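Local structure of putative oxidoreductase FAD-binding subunit (Sulfolobus tokodaii, 4ZOH) at residues S93-P98 against S116-A121. The protein binds FAD as one subunit of what is probably a molybdopterin-dependent oxidoreductase, in which the flavin would carry electrons. Numbering follows the deposited sequence.
With FAD (flavin-adenine dinucleotide), chain H.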
loop_
_atom_site.group_PDB
_atom_site.type_symbol
_atom_site.label_atom_id
_atom_site.label_comp_id
_atom_site.label_asym_id
_atom_site.label_seq_id
_atom_site.Cartn_x
_atom_site.Cartn_y
_atom_site.Cartn_z
ATOM N N SER B 93 -11.778 -43.498 4.098
ATOM C CA SER B 93 -10.690 -43.175 3.153
ATOM C C SER B 93 -11.113 -42.504 1.867
ATOM O O SER B 93 -10.304 -41.833 1.192
ATOM C CB SER B 93 -9.977 -44.477 2.744
ATOM O OG SER B 93 -9.134 -44.896 3.814
ATOM N N ASN B 94 -12.293 -42.873 1.408
ATOM C CA ASN B 94 -12.827 -42.339 0.170
ATOM C C ASN B 94 -13.469 -40.966 0.310
ATOM O O ASN B 94 -13.783 -40.358 -0.684
ATOM C CB ASN B 94 -13.929 -43.288 -0.356
ATOM C CG ASN B 94 -13.350 -44.486 -1.049
ATOM O OD1 ASN B 94 -13.132 -44.447 -2.263
ATOM N ND2 ASN B 94 -13.052 -45.538 -0.279
ATOM N N ILE B 95 -13.742 -40.521 1.525
ATOM C CA ILE B 95 -14.512 -39.282 1.707
ATOM C C ILE B 95 -13.719 -38.073 1.197
ATOM O O ILE B 95 -12.499 -37.978 1.413
ATOM C CB ILE B 95 -14.924 -39.068 3.171
ATOM C CG1 ILE B 95 -15.949 -40.110 3.567
ATOM C CG2 ILE B 95 -15.519 -37.659 3.370
ATOM C CD1 ILE B 95 -16.214 -40.166 5.092
ATOM N N GLY B 96 -14.382 -37.201 0.453
ATOM C CA GLY B 96 -13.706 -35.952 0.013
ATOM C C GLY B 96 -12.221 -35.963 -0.325
ATOM O O GLY B 96 -11.776 -36.732 -1.190
ATOM N N ASP B 97 -11.435 -35.088 0.313
ATOM C CA ASP B 97 -10.004 -34.992 -0.026
ATOM C C ASP B 97 -9.273 -35.002 1.316
ATOM O O ASP B 97 -9.966 -34.979 2.354
ATOM C CB ASP B 97 -9.762 -33.740 -0.880
ATOM C CG ASP B 97 -10.143 -32.436 -0.129
ATOM O OD1 ASP B 97 -9.800 -32.244 1.086
ATOM O OD2 ASP B 97 -10.777 -31.603 -0.757
ATOM N N PRO B 98 -7.920 -35.033 1.329
ATOM C CA PRO B 98 -7.200 -35.164 2.583
ATOM C C PRO B 98 -7.579 -34.099 3.617
ATOM O O PRO B 98 -7.823 -34.428 4.810
ATOM C CB PRO B 98 -5.724 -35.008 2.161
ATOM C CG PRO B 98 -5.693 -35.550 0.767
ATOM C CD PRO B 98 -7.002 -35.131 0.166
ATOM N N SER B 116 -25.799 -38.629 -0.831
ATOM C CA SER B 116 -24.636 -39.191 -1.539
ATOM C C SER B 116 -23.437 -39.400 -0.667
ATOM O O SER B 116 -22.386 -39.677 -1.182
ATOM C CB SER B 116 -24.214 -38.310 -2.713
ATOM O OG SER B 116 -25.342 -38.047 -3.481
ATOM N N ALA B 117 -23.572 -39.254 0.636
ATOM C CA ALA B 117 -22.463 -39.561 1.594
ATOM C C ALA B 117 -21.898 -40.962 1.446
ATOM O O ALA B 117 -22.619 -41.911 1.059
ATOM C CB ALA B 117 -22.917 -39.366 3.051
ATOM N N ASP B 118 -20.638 -41.121 1.839
ATOM C CA ASP B 118 -20.011 -42.439 1.846
ATOM C C ASP B 118 -20.458 -43.343 3.008
ATOM O O ASP B 118 -20.937 -44.478 2.755
ATOM C CB ASP B 118 -18.496 -42.326 1.708
ATOM C CG ASP B 118 -18.110 -41.736 0.390
ATOM O OD1 ASP B 118 -18.724 -42.195 -0.639
ATOM O OD2 ASP B 118 -17.229 -40.797 0.362
ATOM N N TYR B 119 -20.405 -42.836 4.241
ATOM C CA TYR B 119 -20.588 -43.721 5.399
ATOM C C TYR B 119 -21.890 -44.552 5.360
ATOM O O TYR B 119 -21.848 -45.712 5.721
ATOM C CB TYR B 119 -20.553 -42.992 6.731
ATOM C CG TYR B 119 -19.199 -42.545 7.235
ATOM C CD1 TYR B 119 -18.098 -43.416 7.266
ATOM C CD2 TYR B 119 -19.045 -41.235 7.760
ATOM C CE1 TYR B 119 -16.872 -42.986 7.788
ATOM C CE2 TYR B 119 -17.857 -40.808 8.289
ATOM C CZ TYR B 119 -16.775 -41.676 8.301
ATOM O OH TYR B 119 -15.583 -41.190 8.758
ATOM N N PRO B 120 -23.038 -43.942 4.983
ATOM C CA PRO B 120 -24.323 -44.666 5.093
ATOM C C PRO B 120 -24.362 -45.970 4.304
ATOM O O PRO B 120 -25.008 -46.881 4.728
ATOM C CB PRO B 120 -25.350 -43.666 4.493
ATOM C CG PRO B 120 -24.741 -42.320 4.764
ATOM C CD PRO B 120 -23.265 -42.557 4.517
ATOM N N ALA B 121 -23.656 -46.049 3.187
ATOM C CA ALA B 121 -23.570 -47.315 2.479
ATOM C C ALA B 121 -22.933 -48.399 3.368
ATOM O O ALA B 121 -23.464 -49.501 3.438
ATOM C CB ALA B 121 -22.854 -47.184 1.160
HETATM P PA FAD H . -20.481 -30.339 10.673
HETATM O O1A FAD H . -20.399 -29.627 9.366
HETATM O O2A FAD H . -19.855 -29.798 11.886
HETATM O O5B FAD H . -21.980 -30.574 11.045
HETATM C C5B FAD H . -22.912 -31.068 10.035
HETATM C C4B FAD H . -24.394 -31.186 10.697
HETATM O O4B FAD H . -24.419 -32.060 11.896
HETATM C C3B FAD H . -24.784 -29.814 11.233
HETATM O O3B FAD H . -26.157 -29.609 11.006
HETATM C C2B FAD H . -24.424 -29.845 12.737
HETATM O O2B FAD H . -25.194 -28.949 13.548
HETATM C C1B FAD H . -24.779 -31.245 13.107
HETATM N N9A FAD H . -23.920 -32.031 13.984
HETATM C C8A FAD H . -22.598 -32.181 13.947
HETATM N N7A FAD H . -22.226 -33.080 14.888
HETATM C C5A FAD H . -23.351 -33.499 15.515
HETATM C C6A FAD H . -23.614 -34.425 16.547
HETATM N N6A FAD H . -22.584 -35.083 17.071
HETATM N N1A FAD H . -24.879 -34.613 16.969
HETATM C C2A FAD H . -25.932 -33.991 16.379
HETATM N N3A FAD H . -25.711 -33.104 15.403
HETATM C C4A FAD H . -24.434 -32.839 14.944
HETATM N N1 FAD H . -18.826 -36.332 2.558
HETATM C C2 FAD H . -18.937 -37.601 1.997
HETATM O O2 FAD H . -19.608 -38.441 2.561
HETATM N N3 FAD H . -18.300 -37.913 0.834
HETATM C C4 FAD H . -17.560 -36.986 0.179
HETATM O O4 FAD H . -16.966 -37.337 -0.846
HETATM C C4X FAD H . -17.464 -35.684 0.715
HETATM N N5 FAD H . -16.708 -34.741 0.055
HETATM C C5X FAD H . -16.641 -33.423 0.598
HETATM C C6 FAD H . -15.926 -32.464 -0.111
HETATM C C7 FAD H . -15.807 -31.164 0.404
HETATM C C7M FAD H . -14.992 -30.156 -0.437
HETATM C C8 FAD H . -16.441 -30.826 1.617
HETATM C C8M FAD H . -16.385 -29.402 2.233
HETATM C C9 FAD H . -17.207 -31.782 2.309
HETATM C C9A FAD H . -17.287 -33.084 1.809
HETATM N N10 FAD H . -18.039 -34.080 2.469
HETATM C C10 FAD H . -18.099 -35.367 1.902
HETATM C "C1'" FAD H . -18.752 -33.820 3.715
HETATM C "C2'" FAD H . -17.844 -34.057 4.936
HETATM O "O2'" FAD H . -17.675 -35.482 5.092
HETATM C "C3'" FAD H . -18.397 -33.397 6.231
HETATM O "O3'" FAD H . -17.306 -33.412 7.155
HETATM C "C4'" FAD H . -19.571 -34.142 6.843
HETATM O "O4'" FAD H . -20.573 -34.300 5.838
HETATM C "C5'" FAD H . -20.169 -33.396 8.055
HETATM O "O5'" FAD H . -19.325 -33.744 9.184
HETATM P P FAD H . -18.692 -32.605 10.071
HETATM O O1P FAD H . -18.112 -33.245 11.289
HETATM O O2P FAD H . -17.791 -31.755 9.261
HETATM O O3P FAD H . -20.033 -31.871 10.469
#
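Ile95 meets Asp118 and Tyr119 with different branches. Its CD1 sits over one face of the Tyr119 ring, 3.8 Å from the centroid and displaced toward the CZ side, a CH-pi contact in which the two side chains cross at about a right angle. The Ile95 and Asp118 side chains slide past each other in opposite directions, with Ile95 CG1 3.5 Å from Asp118 OD2. A chi1 of -69° sets CG1 beside the backbone N and swings Ile95 CG2 to the far side, 3.5 Å from the ribityl oxygen O2' of FAD. Tyr119 OH is hydrogen-bonded to His77. In this FAD-binding domain of the molybdopterin dehydrogenase family, the two segments frame the pyrimidine end of the isoalloxazine. Gly96 N donates to FAD O4 (2.9 Å) and Asp118 N to FAD O2 (3.0 Å). Between them FAD N3 gives its hydrogen to Asp118 OD2 at 3.1 Å, a more bent bond of 140°. Lys178 forms a salt bridge with that same oxygen and Tyr176 bonds OD1; with both carboxylate oxygens engaged, rotation is restrained. Cutting Ile95 back to an alanine is likely to leave that face of Tyr119 without its CH-pi partner, opening a gap beside the flavin. Gly96, at positive phi, passes so near FAD N5 that a CB there would be crowded.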